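Local coordinates for glutathione S-transferase (Bombyx mori, PDB 5ZFG), which metabolises the insecticide diazinon and probably works, as other glutathione S-transferases do, by conjugating glutathione to electrophilic compounds, at residues L99-L103 / S104-A108; I183-W186 / Y187-K191; P86-P89 / K90-A93. All coordinates share one frame; numbering follows the deposited sequence. Where two conformers were deposited one is given.

Contact 1: residues L99-L103 / S104-A108; sequences LCFNL and SSYYA
Phe101 and Tyr106, five residues apart, both hold CG anti to the backbone N (chi1 165° for Phe101), and the wider turn of helix 89-114 between them brings the two residues to one flank, where the rings meet. The centroids are 5.7 Å apart and the planes are inclined at 45°, an oblique pairing of the two rings. Nearest between the rings are Phe101 CZ and Tyr106 CD1, at 3.8 Å. The better-defined contact is CH-pi: Tyr106 CB sits over one face of the Phe101 ring, shifted toward the rim, 4.1 Å from its centroid.

That i to i+5 pairing follows from the backbone. Around residues 104-106 the helix widens into a pi-type turn, and Phe101 O takes two donors: Tyr106 N at 3.0 Å, almost straight, and Ser105 N, also at 3.0 Å but more bent. Tyr107 N repeats the five-residue step, lying 2.9 Å from Asn102 O on a lone pair in the carbonyl plane, whereas Ser104 N still makes the ordinary four-residue bond to Cys100 O at 2.7 Å. The short axes of 99-103 and 104-108 accordingly diverge by 48°. Beside this, the amide plane of Asn102 is only slightly inclined to the Tyr107 ring but is not stacked on it; Asn102 CG lies 3.8 Å from Tyr107 CB.

Outer partners hold the polar ends: Tyr106 OH is hydrogen-bonded to Thr167 OG1 of helix 160-172, and Ser104 OG to Glu66 of the second subunit. Phe101 also packs on Val138 of helix 126-146.

Chemically, the widened turn shares one carbonyl between two amides, and the buried Phe101-Tyr106 pair is held by dispersion and CH-pi contact, while the tyrosine hydroxyl has its hydrogen bond met by another helix.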
loop_
_atom_site.group_PDB
_atom_site.type_symbol
_atom_site.label_atom_id
_atom_site.label_comp_id
_atom_site.label_asym_id
_atom_site.label_seq_id
_atom_site.Cartn_x
_atom_site.Cartn_y
_atom_site.Cartn_z
ATOM N N LEU B 99 3.211 -3.252 -5.869
ATOM C CA LEU B 99 3.640 -2.595 -4.637
ATOM C C LEU B 99 2.661 -2.881 -3.499
ATOM O O LEU B 99 3.066 -3.239 -2.391
ATOM C CB LEU B 99 3.763 -1.084 -4.865
ATOM C CG LEU B 99 4.944 -0.611 -5.731
ATOM C CD1 LEU B 99 4.859 0.900 -6.010
ATOM C CD2 LEU B 99 6.311 -0.956 -5.064
ATOM N N CYS B 100 1.361 -2.731 -3.772
ATOM C CA CYS B 100 0.347 -3.016 -2.760
ATOM C C CYS B 100 0.378 -4.481 -2.340
ATOM O O CYS B 100 0.249 -4.798 -1.151
ATOM C CB CYS B 100 -1.045 -2.660 -3.296
ATOM S SG CYS B 100 -1.343 -0.888 -3.479
ATOM N N PHE B 101 0.537 -5.381 -3.319
ATOM C CA PHE B 101 0.564 -6.821 -3.065
ATOM C C PHE B 101 1.735 -7.190 -2.163
ATOM O O PHE B 101 1.593 -8.006 -1.251
ATOM C CB PHE B 101 0.641 -7.568 -4.408
ATOM C CG PHE B 101 1.037 -9.042 -4.293
ATOM C CD1 PHE B 101 0.216 -9.942 -3.653
ATOM C CD2 PHE B 101 2.216 -9.507 -4.872
ATOM C CE1 PHE B 101 0.563 -11.295 -3.547
ATOM C CE2 PHE B 101 2.582 -10.860 -4.773
ATOM C CZ PHE B 101 1.746 -11.750 -4.109
ATOM N N ASN B 102 2.893 -6.562 -2.367
ATOM C CA ASN B 102 3.999 -6.823 -1.449
ATOM C C ASN B 102 3.675 -6.356 -0.040
ATOM O O ASN B 102 3.929 -7.071 0.937
ATOM C CB ASN B 102 5.291 -6.155 -1.924
ATOM C CG ASN B 102 6.459 -6.565 -1.063
ATOM O OD1 ASN B 102 6.918 -7.697 -1.159
ATOM N ND2 ASN B 102 6.926 -5.665 -0.192
ATOM N N LEU B 103 3.119 -5.155 0.087
ATOM C CA LEU B 103 2.831 -4.587 1.401
ATOM C C LEU B 103 1.724 -5.354 2.109
ATOM O O LEU B 103 1.828 -5.639 3.313
ATOM C CB LEU B 103 2.436 -3.114 1.250
ATOM C CG LEU B 103 1.917 -2.355 2.487
ATOM C CD1 LEU B 103 2.928 -2.369 3.627
ATOM C CD2 LEU B 103 1.576 -0.915 2.132
ATOM N N SER B 104 0.666 -5.702 1.375
ATOM C CA SER B 104 -0.525 -6.275 2.000
ATOM C C SER B 104 -0.397 -7.763 2.282
ATOM O O SER B 104 -1.050 -8.263 3.210
ATOM C CB SER B 104 -1.747 -6.066 1.112
ATOM O OG SER B 104 -1.738 -6.948 -0.007
ATOM N N SER B 105 0.404 -8.494 1.504
ATOM C CA SER B 105 0.331 -9.952 1.506
ATOM C C SER B 105 1.697 -10.634 1.440
ATOM O O SER B 105 2.055 -11.436 2.308
ATOM C CB SER B 105 -0.533 -10.423 0.327
ATOM O OG SER B 105 -1.758 -9.704 0.271
ATOM N N TYR B 106 2.453 -10.347 0.375
ATOM C CA TYR B 106 3.665 -11.117 0.095
ATOM C C TYR B 106 4.697 -10.933 1.198
ATOM O O TYR B 106 5.146 -11.908 1.812
ATOM C CB TYR B 106 4.248 -10.715 -1.266
ATOM C CG TYR B 106 5.337 -11.626 -1.832
ATOM C CD1 TYR B 106 5.018 -12.831 -2.463
ATOM C CD2 TYR B 106 6.682 -11.258 -1.775
ATOM C CE1 TYR B 106 6.014 -13.648 -3.016
ATOM C CE2 TYR B 106 7.679 -12.065 -2.323
ATOM C CZ TYR B 106 7.343 -13.259 -2.936
ATOM O OH TYR B 106 8.350 -14.048 -3.469
ATOM N N TYR B 107 5.099 -9.685 1.452
ATOM C CA TYR B 107 6.035 -9.422 2.546
ATOM C C TYR B 107 5.412 -9.754 3.902
ATOM O O TYR B 107 6.092 -10.273 4.796
ATOM C CB TYR B 107 6.495 -7.961 2.481
ATOM C CG TYR B 107 7.562 -7.581 3.471
ATOM C CD1 TYR B 107 8.661 -8.402 3.684
ATOM C CD2 TYR B 107 7.475 -6.389 4.186
ATOM C CE1 TYR B 107 9.652 -8.046 4.605
ATOM C CE2 TYR B 107 8.466 -6.012 5.088
ATOM C CZ TYR B 107 9.548 -6.850 5.299
ATOM O OH TYR B 107 10.532 -6.480 6.195
ATOM N N ALA B 108 4.114 -9.485 4.066
ATOM C CA ALA B 108 3.444 -9.743 5.337
ATOM C C ALA B 108 3.526 -11.216 5.713
ATOM O O ALA B 108 3.867 -11.556 6.852
ATOM C CB ALA B 108 1.987 -9.292 5.255
#

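Contact 2: residues I183-W186 / Y187-K191; sequences IHKW and YNDFK
Asn188 turns its amide under the imidazole of His184, so that ND2 lies 3.2 Å from the ring plane, over the centre of one face, with the amide and imidazole planes 49° apart. The same ND2 donates to the backbone His184 O at 2.9 Å, a bond permitted by the first torsion of Asn188 (chi1 -77°), which keeps CG beside its own backbone N. Asn188 N also reaches His184 O, at 3.0 Å, and the two donors come from opposite faces of the carbonyl plane.

Lys185 and Asp189, one helical turn apart, lie aslant each other. The lysine chain bends at chi2 and again at chi4, and its methylenes travel along the carboxylate: Lys185 CD is 3.3 Å from Asp189 OD1, and CE is 3.1 Å from Asp189 OD2. The salt bridge, from Lys185 NZ to Asp189 OD2, measures 3.2 Å, but the nearly eclipsed chi4 of -6° makes the exact placing of the ammonium group less certain.

Trp186 and Tyr187, neighbours in sequence, touch through CE3 of the indole and CB of the tyrosine, at 3.9 Å. Their polar ends look elsewhere, Trp186 NE1 to Asp160 and Tyr187 OH to Glu171, and the indole also packs on Leu163 and Ile164 of helix 160-172.

Helix 181-193 is thus amphipathic here. On the more accessible flank, a carbonyl shared by a side-chain amide and a main-chain N-H and, less securely placed, a charge pair one turn apart give local polar links; on the buried flank, Trp186 and Tyr187 combine apolar packing with hydrogen bonds to Asp160 and Glu171.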
loop_
_atom_site.group_PDB
_atom_site.type_symbol
_atom_site.label_atom_id
_atom_site.label_comp_id
_atom_site.label_asym_id
_atom_site.label_seq_id
_atom_site.Cartn_x
_atom_site.Cartn_y
_atom_site.Cartn_z
ATOM N N ILE B 183 9.435 -17.444 -10.432
ATOM C CA ILE B 183 10.042 -16.661 -9.355
ATOM C C ILE B 183 11.541 -16.926 -9.296
ATOM O O ILE B 183 12.356 -15.998 -9.301
ATOM C CB ILE B 183 9.379 -16.972 -8.002
ATOM C CG1 ILE B 183 7.924 -16.494 -7.966
ATOM C CG2 ILE B 183 10.158 -16.304 -6.876
ATOM C CD1 ILE B 183 7.225 -16.825 -6.643
ATOM N N HIS B 184 11.924 -18.206 -9.238
ATOM C CA HIS B 184 13.337 -18.557 -9.111
ATOM C C HIS B 184 14.161 -17.946 -10.242
ATOM O O HIS B 184 15.236 -17.383 -10.003
ATOM C CB HIS B 184 13.487 -20.084 -9.079
ATOM C CG HIS B 184 14.862 -20.549 -8.709
ATOM N ND1 HIS B 184 15.849 -20.772 -9.646
ATOM C CD2 HIS B 184 15.416 -20.825 -7.505
ATOM C CE1 HIS B 184 16.951 -21.168 -9.034
ATOM N NE2 HIS B 184 16.716 -21.206 -7.734
ATOM N N LYS B 185 13.660 -18.018 -11.476
ATOM C CA LYS B 185 14.368 -17.422 -12.605
ATOM C C LYS B 185 14.437 -15.903 -12.480
ATOM O O LYS B 185 15.503 -15.306 -12.660
ATOM C CB LYS B 185 13.683 -17.831 -13.912
ATOM C CG LYS B 185 14.316 -17.277 -15.171
ATOM C CD LYS B 185 15.780 -17.659 -15.297
ATOM C CE LYS B 185 16.289 -17.386 -16.713
ATOM N NZ LYS B 185 15.186 -16.966 -17.634
ATOM N N TRP B 186 13.305 -15.261 -12.175
ATOM C CA TRP B 186 13.268 -13.805 -12.028
ATOM C C TRP B 186 14.239 -13.333 -10.950
ATOM O O TRP B 186 15.013 -12.387 -11.159
ATOM C CB TRP B 186 11.831 -13.376 -11.707
ATOM C CG TRP B 186 11.663 -12.078 -10.953
ATOM C CD1 TRP B 186 11.674 -10.822 -11.475
ATOM C CD2 TRP B 186 11.401 -11.929 -9.550
ATOM N NE1 TRP B 186 11.459 -9.893 -10.483
ATOM C CE2 TRP B 186 11.287 -10.548 -9.293
ATOM C CE3 TRP B 186 11.258 -12.827 -8.489
ATOM C CZ2 TRP B 186 11.026 -10.045 -8.022
ATOM C CZ3 TRP B 186 11.017 -12.326 -7.224
ATOM C CH2 TRP B 186 10.904 -10.942 -7.002
ATOM N N TYR B 187 14.206 -13.987 -9.791
ATOM C CA TYR B 187 15.052 -13.603 -8.665
ATOM C C TYR B 187 16.528 -13.750 -9.016
ATOM O O TYR B 187 17.338 -12.845 -8.768
ATOM C CB TYR B 187 14.674 -14.467 -7.461
ATOM C CG TYR B 187 15.444 -14.243 -6.187
ATOM C CD1 TYR B 187 15.191 -13.146 -5.362
ATOM C CD2 TYR B 187 16.400 -15.159 -5.779
ATOM C CE1 TYR B 187 15.889 -12.977 -4.168
ATOM C CE2 TYR B 187 17.090 -14.996 -4.617
ATOM C CZ TYR B 187 16.848 -13.912 -3.811
ATOM O OH TYR B 187 17.560 -13.787 -2.646
ATOM N N ASN B 188 16.896 -14.876 -9.630
ATOM C CA ASN B 188 18.302 -15.082 -9.959
ATOM C C ASN B 188 18.746 -14.256 -11.161
ATOM O O ASN B 188 19.895 -13.802 -11.192
ATOM C CB ASN B 188 18.568 -16.570 -10.181
ATOM C CG ASN B 188 18.652 -17.325 -8.875
ATOM O OD1 ASN B 188 19.636 -17.208 -8.145
ATOM N ND2 ASN B 188 17.603 -18.080 -8.553
ATOM N N ASP B 189 17.867 -14.037 -12.145
ATOM C CA ASP B 189 18.202 -13.124 -13.236
ATOM C C ASP B 189 18.465 -11.711 -12.726
ATOM O O ASP B 189 19.288 -10.983 -13.298
ATOM C CB ASP B 189 17.078 -13.083 -14.275
ATOM C CG ASP B 189 17.068 -14.296 -15.194
ATOM O OD1 ASP B 189 17.945 -15.180 -15.069
ATOM O OD2 ASP B 189 16.155 -14.358 -16.040
ATOM N N PHE B 190 17.761 -11.297 -11.667
ATOM C CA PHE B 190 17.983 -9.963 -11.118
ATOM C C PHE B 190 19.420 -9.807 -10.634
ATOM O O PHE B 190 20.068 -8.782 -10.898
ATOM C CB PHE B 190 16.985 -9.694 -9.985
ATOM C CG PHE B 190 17.218 -8.395 -9.266
ATOM C CD1 PHE B 190 16.721 -7.201 -9.779
ATOM C CD2 PHE B 190 17.930 -8.366 -8.072
ATOM C CE1 PHE B 190 16.939 -5.989 -9.111
ATOM C CE2 PHE B 190 18.154 -7.166 -7.402
ATOM C CZ PHE B 190 17.656 -5.977 -7.929
ATOM N N LYS B 191 19.939 -10.820 -9.940
ATOM C CA LYS B 191 21.311 -10.762 -9.445
ATOM C C LYS B 191 22.305 -10.581 -10.583
ATOM O O LYS B 191 23.281 -9.834 -10.450
ATOM C CB LYS B 191 21.649 -12.032 -8.669
ATOM C CG LYS B 191 20.740 -12.353 -7.493
ATOM C CD LYS B 191 21.389 -13.433 -6.630
ATOM C CE LYS B 191 20.392 -14.075 -5.680
ATOM N NZ LYS B 191 21.058 -14.864 -4.614
#

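Contact 3: residues P86-P89 / K90-A93; sequences PQDP and KSRA
Ser91 and Asp88 meet through two hydrogen bonds on a single oxygen. Asp88 OD2 accepts from Ser91 N at 3.0 Å, nearly straight at 165°, and from Ser91 OG at 2.8 Å, both on the anti side of the carboxylate and out of its plane. With CG of Asp88 trans to its backbone N (chi1 170°), the carboxylate folds back over the first turn of the helix. Asp88 OD1 accepts a hydrogen bond from a water 2.7 Å away, which in turn accepts from Lys90 N. With an alanine in place of Ser91 the hydroxyl donor is gone, and the Asp88 carboxylate, left with one fewer bond on OD2, would probably be freer to turn.

Main-chain bonds begin the helical ladder: Arg92 N reaches Asp88 O at 2.7 Å, and Ala93 N reaches Pro89 O at 2.8 Å.

A charged side chain binds the loop before the helix. Arg92 bends at chi3 and presents the edge of its guanidinium to Pro86 O, which lies close to the group's plane. Arg92 NE stands 2.5 Å from Pro86 O, with a weak second bond from NH1; two conformers of Arg92 were modelled, so this short distance is doubtful. In the conformer described, NH2 also forms a salt bridge with Asp76 and the guanidinium a cation-pi contact with Tyr85.

Apolar contact is slight, Pro86 CB lying 3.9 Å from Ser91 CB.

The arginine bond ties the preceding loop to the first turn of helix 89-114, while the Asp88 carboxylate on Ser91 N makes an N-cap at its start, with Pro89, which has no amide hydrogen, in the first helical position.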
loop_
_atom_site.group_PDB
_atom_site.type_symbol
_atom_site.label_atom_id
_atom_site.label_comp_id
_atom_site.label_asym_id
_atom_site.label_seq_id
_atom_site.Cartn_x
_atom_site.Cartn_y
_atom_site.Cartn_z
ATOM N N PRO B 86 6.483 3.463 -15.180
ATOM C CA PRO B 86 5.840 3.929 -16.414
ATOM C C PRO B 86 4.688 4.885 -16.153
ATOM O O PRO B 86 3.985 4.794 -15.145
ATOM C CB PRO B 86 5.340 2.634 -17.062
ATOM C CG PRO B 86 6.171 1.545 -16.464
ATOM C CD PRO B 86 6.468 1.994 -15.065
ATOM N N GLN B 87 4.479 5.793 -17.102
ATOM C CA GLN B 87 3.407 6.774 -17.004
ATOM C C GLN B 87 2.107 6.296 -17.632
ATOM O O GLN B 87 1.051 6.843 -17.312
ATOM C CB GLN B 87 3.837 8.095 -17.654
ATOM C CG GLN B 87 5.051 8.714 -16.986
ATOM C CD GLN B 87 5.578 9.925 -17.731
ATOM O OE1 GLN B 87 5.415 11.062 -17.279
ATOM N NE2 GLN B 87 6.223 9.688 -18.873
ATOM N N ASP B 88 2.160 5.295 -18.506
ATOM C CA ASP B 88 0.943 4.763 -19.094
ATOM C C ASP B 88 0.043 4.237 -17.977
ATOM O O ASP B 88 0.503 3.432 -17.157
ATOM C CB ASP B 88 1.261 3.636 -20.064
ATOM C CG ASP B 88 0.020 2.896 -20.505
ATOM O OD1 ASP B 88 -0.809 3.515 -21.223
ATOM O OD2 ASP B 88 -0.141 1.711 -20.122
ATOM N N PRO B 89 -1.229 4.639 -17.925
ATOM C CA PRO B 89 -2.063 4.269 -16.762
ATOM C C PRO B 89 -2.140 2.777 -16.493
ATOM O O PRO B 89 -2.023 2.367 -15.331
ATOM C CB PRO B 89 -3.429 4.874 -17.124
ATOM C CG PRO B 89 -3.059 6.082 -17.959
ATOM C CD PRO B 89 -1.914 5.599 -18.807
ATOM N N LYS B 90 -2.354 1.948 -17.521
ATOM C CA LYS B 90 -2.427 0.504 -17.302
ATOM C C LYS B 90 -1.092 -0.057 -16.823
ATOM O O LYS B 90 -1.043 -0.840 -15.866
ATOM C CB LYS B 90 -2.875 -0.208 -18.578
ATOM C CG LYS B 90 -3.039 -1.709 -18.405
ATOM C CD LYS B 90 -3.613 -2.342 -19.661
ATOM C CE LYS B 90 -3.459 -3.851 -19.631
ATOM N NZ LYS B 90 -4.049 -4.444 -20.866
ATOM N N SER B 91 0.005 0.314 -17.489
ATOM C CA SER B 91 1.313 -0.183 -17.065
ATOM C C SER B 91 1.646 0.305 -15.659
ATOM O O SER B 91 2.231 -0.433 -14.853
ATOM C CB SER B 91 2.391 0.256 -18.058
ATOM O OG SER B 91 1.976 0.007 -19.396
ATOM N N ARG B 92 1.262 1.542 -15.349
ATOM C CA ARG B 92 1.502 2.076 -14.012
ATOM C C ARG B 92 0.668 1.342 -12.969
ATOM O O ARG B 92 1.140 1.101 -11.845
ATOM C CB ARG B 92 1.203 3.573 -13.985
ATOM C CG ARG B 92 1.303 4.197 -12.594
ATOM C CD ARG B 92 1.563 5.696 -12.683
ATOM N NE ARG B 92 2.896 5.986 -13.202
ATOM C CZ ARG B 92 3.642 7.013 -12.816
ATOM N NH1 ARG B 92 4.844 7.192 -13.345
ATOM N NH2 ARG B 92 3.194 7.859 -11.902
ATOM N N ALA B 93 -0.565 0.967 -13.325
ATOM C CA ALA B 93 -1.423 0.227 -12.398
ATOM C C ALA B 93 -0.829 -1.127 -12.032
ATOM O O ALA B 93 -0.969 -1.580 -10.887
ATOM C CB ALA B 93 -2.806 0.050 -12.998
HETATM O O HOH W 1 -3.271 2.990 -20.304
#

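In the fold
Along the chain the order is contact 3, contact 1, contact 2, all belonging to the helical C-terminal part of the fold. Contacts 3 and 1 share helix 89-114: 86-93 forms its capped start, and 99-108 a widened turn farther along, with centres 19 Å apart. Contact 2, on helix 181-193, has its centre 19 Å from that of contact 1 and 23 Å from that of contact 3. None touches another, though the nearest atoms of contacts 1 and 2 are about 4 Å apart, and both pack on helices 160-172 and 126-146. Contacts 1 and 3 also meet the second subunit, whereas contact 2 does not, so helix 89-114 joins the helical core to the dimer interface.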